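PDB 6PYO: cDNA FLJ56608, highly similar to Homo sapiens chloride channel, calcium activated, family member 1 (CLCA1), mRNA from Homo sapiens, which may mediate calcium-activated chloride conductance and regulate mucus production by goblet cells, the chain here being its metal-binding von Willebrand factor A (VWA) domain. Local coordinates for residues S18-R24 with T113-D117; L25-N29 with L77-A81; F51-A55 with G84-G90. One frame throughout, in Å; residues are numbered along the deposited sequence.

Contact 1 (S18-R24 with T113-D117). With CA (calcium ion), chain C.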
ATOM      1  N   SER A  18       3.003   5.546 -15.486  1.00 41.00           N
ATOM      2  CA  SER A  18       2.728   4.250 -16.101  1.00 42.16           C
ATOM      3  C   SER A  18       1.337   3.756 -15.760  1.00 43.74           C
ATOM      4  O   SER A  18       0.749   2.989 -16.527  1.00 46.75           O
ATOM      5  CB  SER A  18       3.740   3.182 -15.672  1.00 46.96           C
ATOM      6  OG  SER A  18       3.875   3.073 -14.260  1.00 35.98           O
ATOM      7  N   MET A  19       0.814   4.142 -14.596  1.00 42.56           N
ATOM      8  CA  MET A  19      -0.504   3.688 -14.182  1.00 42.83           C
ATOM      9  C   MET A  19      -1.603   4.251 -15.062  1.00 48.91           C
ATOM     10  O   MET A  19      -2.733   3.758 -15.001  1.00 44.59           O
ATOM     11  CB  MET A  19      -0.726   4.062 -12.711  1.00 35.49           C
ATOM     12  CG  MET A  19       0.185   3.287 -11.770  1.00 42.18           C
ATOM     13  SD  MET A  19      -0.192   1.497 -11.741  1.00 42.26           S
ATOM     14  CE  MET A  19      -1.687   1.563 -10.768  1.00 38.77           C
ATOM     15  N   ALA A  20      -1.297   5.261 -15.891  1.00 45.65           N
ATOM     16  CA  ALA A  20      -2.277   5.765 -16.843  1.00 42.77           C
ATOM     17  C   ALA A  20      -2.529   4.768 -17.963  1.00 45.58           C
ATOM     18  O   ALA A  20      -3.542   4.878 -18.655  1.00 49.28           O
ATOM     19  CB  ALA A  20      -1.821   7.108 -17.427  1.00 46.97           C
ATOM     20  N   THR A  21      -1.646   3.790 -18.143  1.00 46.73           N
ATOM     21  CA  THR A  21      -1.816   2.809 -19.206  1.00 61.25           C
ATOM     22  C   THR A  21      -3.056   1.962 -18.973  1.00 63.03           C
ATOM     23  O   THR A  21      -3.326   1.530 -17.848  1.00 58.87           O
ATOM     24  CB  THR A  21      -0.616   1.867 -19.286  1.00 55.69           C
ATOM     25  OG1 THR A  21       0.579   2.604 -19.452  1.00 57.63           O
ATOM     26  CG2 THR A  21      -0.760   0.895 -20.457  1.00 73.29           C
ATOM     27  N   GLY A  22      -3.778   1.686 -20.055  1.00 74.74           N
ATOM     28  CA  GLY A  22      -4.945   0.826 -19.973  1.00 69.73           C
ATOM     29  C   GLY A  22      -5.889   1.265 -18.878  1.00 78.48           C
ATOM     30  O   GLY A  22      -6.231   2.446 -18.749  1.00 72.86           O
ATOM     31  N   ASN A  23      -6.319   0.300 -18.072  1.00 79.16           N
ATOM     32  CA  ASN A  23      -7.237   0.546 -16.971  1.00 72.66           C
ATOM     33  C   ASN A  23      -6.561   0.384 -15.621  1.00 62.42           C
ATOM     34  O   ASN A  23      -7.244   0.166 -14.615  1.00 58.25           O
ATOM     35  CB  ASN A  23      -8.431  -0.398 -17.072  1.00 66.88           C
ATOM     36  CG  ASN A  23      -9.346  -0.054 -18.222  1.00 88.50           C
ATOM     37  OD1 ASN A  23      -9.835   1.071 -18.320  1.00 78.30           O
ATOM     38  ND2 ASN A  23      -9.582  -1.018 -19.104  1.00 74.86           N
ATOM     39  N   ARG A  24      -5.228   0.481 -15.580  1.00 59.30           N
ATOM     40  CA  ARG A  24      -4.510   0.143 -14.360  1.00 52.96           C
ATOM     41  C   ARG A  24      -5.009   0.965 -13.191  1.00 53.36           C
ATOM     42  O   ARG A  24      -5.208   0.435 -12.094  1.00 47.07           O
ATOM     43  CB  ARG A  24      -3.018   0.351 -14.546  1.00 47.29           C
ATOM     44  CG  ARG A  24      -2.440  -0.514 -15.604  1.00 49.14           C
ATOM     45  CD  ARG A  24      -1.005  -0.172 -15.849  1.00 48.64           C
ATOM     46  NE  ARG A  24      -0.477  -0.978 -16.936  1.00 50.48           N
ATOM     47  CZ  ARG A  24       0.809  -1.077 -17.244  1.00 47.84           C
ATOM     48  NH1 ARG A  24       1.746  -0.423 -16.553  1.00 43.92           N
ATOM     49  NH2 ARG A  24       1.160  -1.858 -18.237  1.00 51.63           N
ATOM     50  N   THR A 113       0.287  -1.750  -7.386  1.00 35.91           N
ATOM     51  CA  THR A 113       1.206  -1.111  -8.337  1.00 38.00           C
ATOM     52  C   THR A 113       1.282  -1.935  -9.604  1.00 42.05           C
ATOM     53  O   THR A 113       1.019  -3.146  -9.586  1.00 39.98           O
ATOM     54  CB  THR A 113       2.619  -0.975  -7.745  1.00 39.26           C
ATOM     55  OG1 THR A 113       3.537  -0.414  -8.695  1.00 40.29           O
ATOM     56  CG2 THR A 113       3.136  -2.379  -7.369  1.00 33.66           C
ATOM     57  N   ASP A 114       1.705  -1.275 -10.712  1.00 39.96           N
ATOM     58  CA  ASP A 114       2.067  -2.049 -11.902  1.00 42.27           C
ATOM     59  C   ASP A 114       3.448  -2.688 -11.774  1.00 41.50           C
ATOM     60  O   ASP A 114       3.814  -3.529 -12.605  1.00 48.98           O
ATOM     61  CB  ASP A 114       1.974  -1.213 -13.204  1.00 46.18           C
ATOM     62  CG  ASP A 114       2.879   0.009 -13.246  1.00 40.96           C
ATOM     63  OD1 ASP A 114       3.953   0.068 -12.623  1.00 42.00           O
ATOM     64  OD2 ASP A 114       2.482   0.939 -13.955  1.00 46.27           O
ATOM     65  N   GLY A 115       4.226  -2.317 -10.761  1.00 38.55           N
ATOM     66  CA  GLY A 115       5.499  -2.958 -10.510  1.00 42.70           C
ATOM     67  C   GLY A 115       6.635  -2.571 -11.430  1.00 46.70           C
ATOM     68  O   GLY A 115       7.714  -3.161 -11.332  1.00 50.22           O
ATOM     69  N   GLU A 116       6.456  -1.558 -12.274  1.00 52.07           N
ATOM     70  CA  GLU A 116       7.471  -1.145 -13.242  1.00 41.48           C
ATOM     71  C   GLU A 116       8.452  -0.203 -12.554  1.00 45.99           C
ATOM     72  O   GLU A 116       8.448   1.014 -12.752  1.00 45.23           O
ATOM     73  CB  GLU A 116       6.792  -0.510 -14.442  1.00 44.99           C
ATOM     74  CG  GLU A 116       5.967  -1.529 -15.162  1.00 41.43           C
ATOM     75  CD  GLU A 116       5.099  -0.964 -16.244  1.00 47.24           C
ATOM     76  OE1 GLU A 116       5.195   0.254 -16.478  1.00 53.99           O
ATOM     77  OE2 GLU A 116       4.323  -1.747 -16.862  1.00 54.25           O
ATOM     78  N   ASP A 117       9.317  -0.803 -11.735  1.00 45.52           N
ATOM     79  CA  ASP A 117      10.276  -0.093 -10.895  1.00 51.60           C
ATOM     80  C   ASP A 117      11.463  -1.018 -10.672  1.00 59.66           C
ATOM     81  O   ASP A 117      11.289  -2.126 -10.150  1.00 55.08           O
ATOM     82  CB  ASP A 117       9.634   0.289  -9.568  1.00 50.18           C
ATOM     83  CG  ASP A 117      10.566   1.067  -8.662  1.00 53.76           C
ATOM     84  OD1 ASP A 117      11.770   1.267  -8.990  1.00 53.30           O
ATOM     85  OD2 ASP A 117      10.071   1.485  -7.593  1.00 46.89           O
TER
HETATM   86 CA    CA C 701       5.361   3.763 -12.889  1.00 38.97          CA
HETATM   87  O   HOH W   1       7.157   2.761 -14.132  1.00 46.14           O
HETATM   88  O   HOH W   2       4.822   1.955 -11.462  1.00 36.31           O
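Ser18 and Arg24 both reach for one carboxylate oxygen, OD2 of Asp114. The Ser18 hydroxyl gives its proton to that oxygen, OG to OD2 2.6 Å, on the syn lone pair, while OG itself coordinates the calcium ion at 2.1 Å. With chi1 at 53°, OG sits between its own backbone N and carbonyl carbon, a position that turns it to metal and carboxylate at once. Asp114 is therefore a second-shell residue: its OD2 holds the serine ligand in place, and its OD1 closes an Asx turn by accepting from the backbone N of Glu116. This is the metal ion-dependent adhesion site (MIDAS) of the VWA fold, at the C-terminal edge of the parallel strands; Ser16 and Thr85 supply the other protein ligands, and water 1, a further ligand, donates to Glu116 O. Arg24, extended from CG to NE, sets the edge of its guanidinium over the carboxylates, NH1 lying 3.0 Å from Asp114 OD2 and 2.9 Å from Glu116 OE2. Both acids are met from above their planes, which stand 81° and 77° from the guanidinium. NH1 makes both salt bridges, joining all three residues in one network, and the arginine probably offsets some negative charge beside the metal. Long and flexible, Met19 suits the inner side: bent at chi2 and chi3, it lays SD 3.5 Å from the backbone N of Asp114, against Asp14 and Leu139.

Contact 2 (L25-N29 with L77-A81)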
ATOM      1  N   LEU A  25      -5.194   2.267 -13.398  1.00 48.79           N
ATOM      2  CA  LEU A  25      -5.600   3.116 -12.289  1.00 48.01           C
ATOM      3  C   LEU A  25      -7.030   2.810 -11.861  1.00 47.36           C
ATOM      4  O   LEU A  25      -7.333   2.814 -10.664  1.00 45.82           O
ATOM      5  CB  LEU A  25      -5.438   4.578 -12.674  1.00 46.67           C
ATOM      6  CG  LEU A  25      -5.547   5.544 -11.501  1.00 46.09           C
ATOM      7  CD1 LEU A  25      -4.422   5.387 -10.537  1.00 44.26           C
ATOM      8  CD2 LEU A  25      -5.598   6.974 -12.032  1.00 50.15           C
ATOM      9  N   ASN A  26      -7.917   2.513 -12.817  1.00 52.07           N
ATOM     10  CA  ASN A  26      -9.267   2.074 -12.472  1.00 52.11           C
ATOM     11  C   ASN A  26      -9.239   0.770 -11.676  1.00 52.79           C
ATOM     12  O   ASN A  26      -9.981   0.617 -10.709  1.00 45.93           O
ATOM     13  CB  ASN A  26     -10.112   1.893 -13.735  1.00 56.16           C
ATOM     14  CG  ASN A  26     -10.734   3.191 -14.233  1.00 69.77           C
ATOM     15  OD1 ASN A  26     -11.036   4.108 -13.456  1.00 74.05           O
ATOM     16  ND2 ASN A  26     -10.922   3.277 -15.548  1.00 78.65           N
ATOM     17  N   ARG A  27      -8.383  -0.177 -12.063  1.00 46.58           N
ATOM     18  CA  ARG A  27      -8.279  -1.414 -11.305  1.00 49.61           C
ATOM     19  C   ARG A  27      -7.720  -1.164  -9.912  1.00 47.23           C
ATOM     20  O   ARG A  27      -8.175  -1.777  -8.933  1.00 45.41           O
ATOM     21  CB  ARG A  27      -7.425  -2.421 -12.063  1.00 47.82           C
ATOM     22  CG  ARG A  27      -8.208  -3.157 -13.138  1.00 61.44           C
ATOM     23  CD  ARG A  27      -7.308  -4.075 -13.985  1.00 72.78           C
ATOM     24  NE  ARG A  27      -6.854  -3.392 -15.195  1.00 75.81           N
ATOM     25  CZ  ARG A  27      -5.591  -3.347 -15.602  1.00 74.15           C
ATOM     26  NH1 ARG A  27      -4.646  -3.965 -14.909  1.00 64.74           N
ATOM     27  NH2 ARG A  27      -5.268  -2.689 -16.715  1.00 78.00           N
ATOM     28  N   LEU A  28      -6.747  -0.261  -9.792  1.00 45.04           N
ATOM     29  CA  LEU A  28      -6.268   0.106  -8.468  1.00 44.46           C
ATOM     30  C   LEU A  28      -7.412   0.658  -7.634  1.00 42.58           C
ATOM     31  O   LEU A  28      -7.599   0.256  -6.484  1.00 39.77           O
ATOM     32  CB  LEU A  28      -5.122   1.108  -8.553  1.00 43.08           C
ATOM     33  CG  LEU A  28      -4.575   1.620  -7.216  1.00 40.54           C
ATOM     34  CD1 LEU A  28      -3.096   1.936  -7.346  1.00 40.98           C
ATOM     35  CD2 LEU A  28      -5.337   2.863  -6.755  1.00 42.35           C
ATOM     36  N   ASN A  29      -8.210   1.552  -8.214  1.00 43.29           N
ATOM     37  CA  ASN A  29      -9.308   2.149  -7.461  1.00 44.30           C
ATOM     38  C   ASN A  29     -10.354   1.111  -7.089  1.00 44.64           C
ATOM     39  O   ASN A  29     -10.905   1.156  -5.989  1.00 43.41           O
ATOM     40  CB  ASN A  29      -9.954   3.288  -8.254  1.00 50.89           C
ATOM     41  CG  ASN A  29      -9.140   4.545  -8.216  1.00 52.13           C
ATOM     42  OD1 ASN A  29      -8.424   4.805  -7.251  1.00 53.02           O
ATOM     43  ND2 ASN A  29      -9.203   5.317  -9.285  1.00 63.11           N
ATOM     44  N   LEU A  77      -8.690   7.823  -2.782  1.00 36.36           N
ATOM     45  CA  LEU A  77      -8.014   7.010  -3.762  1.00 40.78           C
ATOM     46  C   LEU A  77      -7.612   7.889  -4.948  1.00 48.61           C
ATOM     47  O   LEU A  77      -8.329   8.835  -5.273  1.00 41.54           O
ATOM     48  CB  LEU A  77      -8.926   5.856  -4.210  1.00 42.40           C
ATOM     49  CG  LEU A  77      -9.283   4.813  -3.128  1.00 39.20           C
ATOM     50  CD1 LEU A  77     -10.407   3.886  -3.607  1.00 40.70           C
ATOM     51  CD2 LEU A  77      -8.061   3.992  -2.733  1.00 40.48           C
ATOM     52  N   PRO A  78      -6.463   7.625  -5.584  1.00 45.98           N
ATOM     53  CA  PRO A  78      -5.940   8.569  -6.594  1.00 44.06           C
ATOM     54  C   PRO A  78      -6.867   8.724  -7.789  1.00 40.29           C
ATOM     55  O   PRO A  78      -7.289   7.752  -8.404  1.00 46.35           O
ATOM     56  CB  PRO A  78      -4.598   7.961  -7.026  1.00 40.63           C
ATOM     57  CG  PRO A  78      -4.393   6.706  -6.190  1.00 44.15           C
ATOM     58  CD  PRO A  78      -5.660   6.402  -5.442  1.00 43.01           C
ATOM     59  N   ALA A  79      -7.144   9.970  -8.141  1.00 52.13           N
ATOM     60  CA  ALA A  79      -7.949  10.256  -9.324  1.00 61.23           C
ATOM     61  C   ALA A  79      -7.133  10.223 -10.620  1.00 54.40           C
ATOM     62  O   ALA A  79      -7.696   9.982 -11.697  1.00 50.48           O
ATOM     63  CB  ALA A  79      -8.608  11.623  -9.160  1.00 74.37           C
ATOM     64  N   ALA A  80      -5.819  10.424 -10.551  1.00 48.47           N
ATOM     65  CA  ALA A  80      -5.059  10.577 -11.786  1.00 50.38           C
ATOM     66  C   ALA A  80      -3.644  10.038 -11.623  1.00 49.86           C
ATOM     67  O   ALA A  80      -3.091   9.978 -10.522  1.00 48.23           O
ATOM     68  CB  ALA A  80      -5.018  12.047 -12.222  1.00 48.26           C
ATOM     69  N   ALA A  81      -3.051   9.697 -12.756  1.00 51.45           N
ATOM     70  CA  ALA A  81      -1.743   9.071 -12.821  1.00 48.12           C
ATOM     71  C   ALA A  81      -0.774  10.020 -13.502  1.00 46.94           C
ATOM     72  O   ALA A  81      -1.069  10.554 -14.577  1.00 46.99           O
ATOM     73  CB  ALA A  81      -1.829   7.742 -13.589  1.00 43.35           C
TER
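The flat carboxamide of Asn29 meets the backbone of Leu77 and Pro78 with its rim. ND2 donates to Pro78 O at 3.2 Å, the acceptor lying in the amide plane and the bond running nearly straight out from the carbonyl, at a C=O...N angle of 160°. OD1 turns to Leu77, 3.3 Å from its CB, and to the Pro78 ring, whose CD lies 3.7 Å away. An amide suits this place because its N-H can meet the loop carbonyl while the rest of the flat group packs on Leu77 and Pro78. Were Asn29 replaced by an alanine, Pro78 O would probably lose this donor and a gap would open beside Leu77 CB. The contact fastens the start of helix 24-39, the first helix of the VWA Rossmann-like fold, to the loop that leads from helix 67-74 towards the metal-binding Thr85. Proline suits this extended part of the loop, its ring rigid and apolar: CD takes Leu28 CD2 at 3.8 Å, the two side chains crossing at about a right angle, and Leu13 of strand 8-14 touches both. One turn earlier, Leu25 points its CG away from its own N (chi1 -168°), which carries CD2 along the loop backbone to 3.7 Å from Ala80 CA and 4.1 Å from Ala81 CB. Ala80 turns its CB away and Ala81 offers only a methyl, leaving the main chain accessible.

Contact 3 (F51-A55 with G84-G90). With CA (calcium ion), chain C.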
ATOM      1  N   PHE A  51       1.948   7.352  -4.197  1.00 35.42           N
ATOM      2  CA  PHE A  51       3.330   7.669  -4.497  1.00 36.33           C
ATOM      3  C   PHE A  51       3.477   7.797  -6.003  1.00 39.26           C
ATOM      4  O   PHE A  51       2.807   7.082  -6.763  1.00 37.90           O
ATOM      5  CB  PHE A  51       4.314   6.636  -3.937  1.00 36.89           C
ATOM      6  CG  PHE A  51       4.224   5.301  -4.601  1.00 39.96           C
ATOM      7  CD1 PHE A  51       4.994   5.007  -5.732  1.00 41.59           C
ATOM      8  CD2 PHE A  51       3.377   4.328  -4.094  1.00 41.25           C
ATOM      9  CE1 PHE A  51       4.904   3.769  -6.342  1.00 40.87           C
ATOM     10  CE2 PHE A  51       3.270   3.091  -4.694  1.00 38.09           C
ATOM     11  CZ  PHE A  51       4.037   2.804  -5.812  1.00 39.52           C
ATOM     12  N   ASP A  52       4.302   8.764  -6.382  1.00 39.82           N
ATOM     13  CA  ASP A  52       4.930   8.792  -7.742  1.00 44.15           C
ATOM     14  C   ASP A  52       6.425   8.631  -7.490  1.00 46.69           C
ATOM     15  O   ASP A  52       6.847   7.607  -6.958  1.00 42.21           O
ATOM     16  CB  ASP A  52       4.508  10.041  -8.499  1.00 42.97           C
ATOM     17  CG  ASP A  52       4.362  11.278  -7.609  1.00 46.02           C
ATOM     18  OD1 ASP A  52       5.361  11.690  -6.963  1.00 41.50           O
ATOM     19  OD2 ASP A  52       3.243  11.832  -7.551  1.00 43.43           O
ATOM     20  N   SER A  53       7.246   9.617  -7.877  1.00 41.03           N
ATOM     21  CA  SER A  53       8.652   9.674  -7.475  1.00 45.13           C
ATOM     22  C   SER A  53       8.819   9.985  -5.993  1.00 37.46           C
ATOM     23  O   SER A  53       9.885   9.720  -5.437  1.00 46.35           O
ATOM     24  CB  SER A  53       9.418  10.734  -8.320  1.00 39.85           C
ATOM     25  OG  SER A  53       8.845  12.035  -8.208  1.00 44.96           O
ATOM     26  N   ALA A  54       7.784  10.497  -5.337  1.00 44.85           N
ATOM     27  CA  ALA A  54       7.776  10.737  -3.900  1.00 44.24           C
ATOM     28  C   ALA A  54       6.445  10.255  -3.328  1.00 40.06           C
ATOM     29  O   ALA A  54       5.473  10.034  -4.060  1.00 39.17           O
ATOM     30  CB  ALA A  54       7.997  12.240  -3.600  1.00 41.23           C
ATOM     31  N   ALA A  55       6.377  10.136  -2.007  1.00 42.68           N
ATOM     32  CA  ALA A  55       5.178   9.630  -1.335  1.00 45.19           C
ATOM     33  C   ALA A  55       4.306  10.772  -0.826  1.00 43.51           C
ATOM     34  O   ALA A  55       4.817  11.787  -0.352  1.00 45.53           O
ATOM     35  CB  ALA A  55       5.540   8.723  -0.156  1.00 37.55           C
ATOM     36  N   GLY A  84       6.900  10.143 -11.726  1.00 33.03           N
ATOM     37  CA  GLY A  84       7.776   8.999 -11.760  1.00 35.79           C
ATOM     38  C   GLY A  84       7.377   7.978 -10.714  1.00 44.12           C
ATOM     39  O   GLY A  84       6.358   8.089 -10.030  1.00 39.60           O
ATOM     40  N   THR A  85       8.224   6.974 -10.581  1.00 43.49           N
ATOM     41  CA  THR A  85       7.926   5.782  -9.817  1.00 41.33           C
ATOM     42  C   THR A  85       8.991   5.577  -8.750  1.00 44.55           C
ATOM     43  O   THR A  85      10.178   5.505  -9.071  1.00 42.19           O
ATOM     44  CB  THR A  85       7.866   4.561 -10.709  1.00 34.59           C
ATOM     45  OG1 THR A  85       6.873   4.756 -11.724  1.00 32.68           O
ATOM     46  CG2 THR A  85       7.468   3.334  -9.857  1.00 44.54           C
ATOM     47  N   SER A  86       8.558   5.452  -7.479  1.00 38.74           N
ATOM     48  CA  SER A  86       9.452   4.973  -6.422  1.00 39.07           C
ATOM     49  C   SER A  86       8.623   4.168  -5.405  1.00 36.96           C
ATOM     50  O   SER A  86       8.067   4.719  -4.452  1.00 36.80           O
ATOM     51  CB  SER A  86      10.200   6.122  -5.764  1.00 41.47           C
ATOM     52  OG  SER A  86      11.016   5.642  -4.709  1.00 42.81           O
ATOM     53  N   ILE A  87       8.573   2.850  -5.615  1.00 36.71           N
ATOM     54  CA  ILE A  87       7.928   1.979  -4.634  1.00 40.74           C
ATOM     55  C   ILE A  87       8.544   2.210  -3.267  1.00 36.04           C
ATOM     56  O   ILE A  87       7.840   2.300  -2.251  1.00 37.68           O
ATOM     57  CB  ILE A  87       8.016   0.505  -5.068  1.00 44.17           C
ATOM     58  CG1 ILE A  87       7.055   0.300  -6.239  1.00 45.79           C
ATOM     59  CG2 ILE A  87       7.699  -0.392  -3.874  1.00 46.51           C
ATOM     60  CD1 ILE A  87       7.051  -1.077  -6.826  1.00 50.66           C
ATOM     61  N   CYS A  88       9.871   2.344  -3.221  1.00 38.85           N
ATOM     62  CA  CYS A  88      10.553   2.436  -1.939  1.00 41.05           C
ATOM     63  C   CYS A  88      10.164   3.691  -1.192  1.00 41.50           C
ATOM     64  O   CYS A  88      10.014   3.651   0.035  1.00 43.89           O
ATOM     65  CB  CYS A  88      12.074   2.352  -2.122  1.00 47.83           C
ATOM     66  SG  CYS A  88      12.639   0.630  -2.418  1.00 66.87           S
ATOM     67  N   SER A  89       9.972   4.819  -1.902  1.00 37.13           N
ATOM     68  CA  SER A  89       9.475   6.014  -1.222  1.00 45.53           C
ATOM     69  C   SER A  89       8.117   5.760  -0.580  1.00 36.40           C
ATOM     70  O   SER A  89       7.820   6.290   0.499  1.00 35.30           O
ATOM     71  CB  SER A  89       9.322   7.204  -2.187  1.00 42.41           C
ATOM     72  OG  SER A  89      10.484   7.393  -2.961  1.00 52.24           O
ATOM     73  N   GLY A  90       7.235   5.048  -1.299  1.00 34.04           N
ATOM     74  CA  GLY A  90       5.921   4.767  -0.768  1.00 39.18           C
ATOM     75  C   GLY A  90       5.980   3.875   0.460  1.00 37.46           C
ATOM     76  O   GLY A  90       5.273   4.113   1.437  1.00 36.77           O
TER
HETATM   77 CA    CA C 701       5.361   3.763 -12.889  1.00 38.97          CA
HETATM   78  O   HOH W   3       7.408  12.540 -10.323  1.00 47.65           O
HETATM   79  O   HOH W   1       7.157   2.761 -14.132  1.00 46.14           O
HETATM   80  O   HOH W   2       4.822   1.955 -11.462  1.00 36.31           O
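Apolar packing centres on Phe51, at the end of strand 45-51, whose ring lies against the first turn of helix 87-99. Its CZ comes 3.9 Å from Ile87 CG1, the two side chains side by side and pointing the same way, while Thr85 CG2 approaches the ring edge. With chi1 at 68°, CG of Phe51 stands between its own N and carbonyl carbon, which turns the ring to the helix start, CD1 3.3 Å from Ser86 O. Phe51 CB is 4.0 Å from Gly90 CA; a beta carbon at Gly90 would run into the ring, so glycine suits the place. Ala55 packs its methyl closely on the helix backbone, CB 3.4 Å from Ser89 O, where a small residue suits. In the VWA fold this joins the turn between strands 45-51 and 55-63 to the loop bearing Thr85, whose OG1 binds the calcium ion at the metal ion-dependent adhesion site; helix 87-99 is linked through Cys88 to Cys123, just before helix 124-130. Polar bonding is modest: Ser86 N gives a weak hydrogen bond to Asp52 O, 2.8 Å long but bent to 126°. Ser86, the N-cap residue, shares a 2.5 Å hydroxyl bond with Ser89, OG to OG. Asp52 OD1 accepts from Ala54 N in an Asx turn, while OD2 makes a salt bridge with Lys15 and is hydrogen-bonded to His56 NE2. Water 3 bridges the segments, 2.6 Å from Ser53 OG and accepting from Gly84 N.

How the contacts relate
Contacts 1 and 3 meet at the calcium ion: Ser18 of contact 1 and Thr85 of contact 3 are both ligands, and waters 1 and 2 belong to both. They are tied again where Asp117 OD2 accepts a probable hydrogen bond from Ile87 N at 2.8 Å. Asp117 CB also packs on Thr85 CG2, and the contact centres are about 13 Å apart. Contact 2 lies farther off, the side chain of Ala81 about 8 Å from the calcium. It abuts contact 1, where Met19 CE reaches Leu28 CD1 at 3.7 Å and Ala81 CB touches Ala20 N. Contacts 2 and 3 do not touch; residues 77-81 lead to 84-90, and Lys15 reaches both, touching Pro78 and pairing with Asp52.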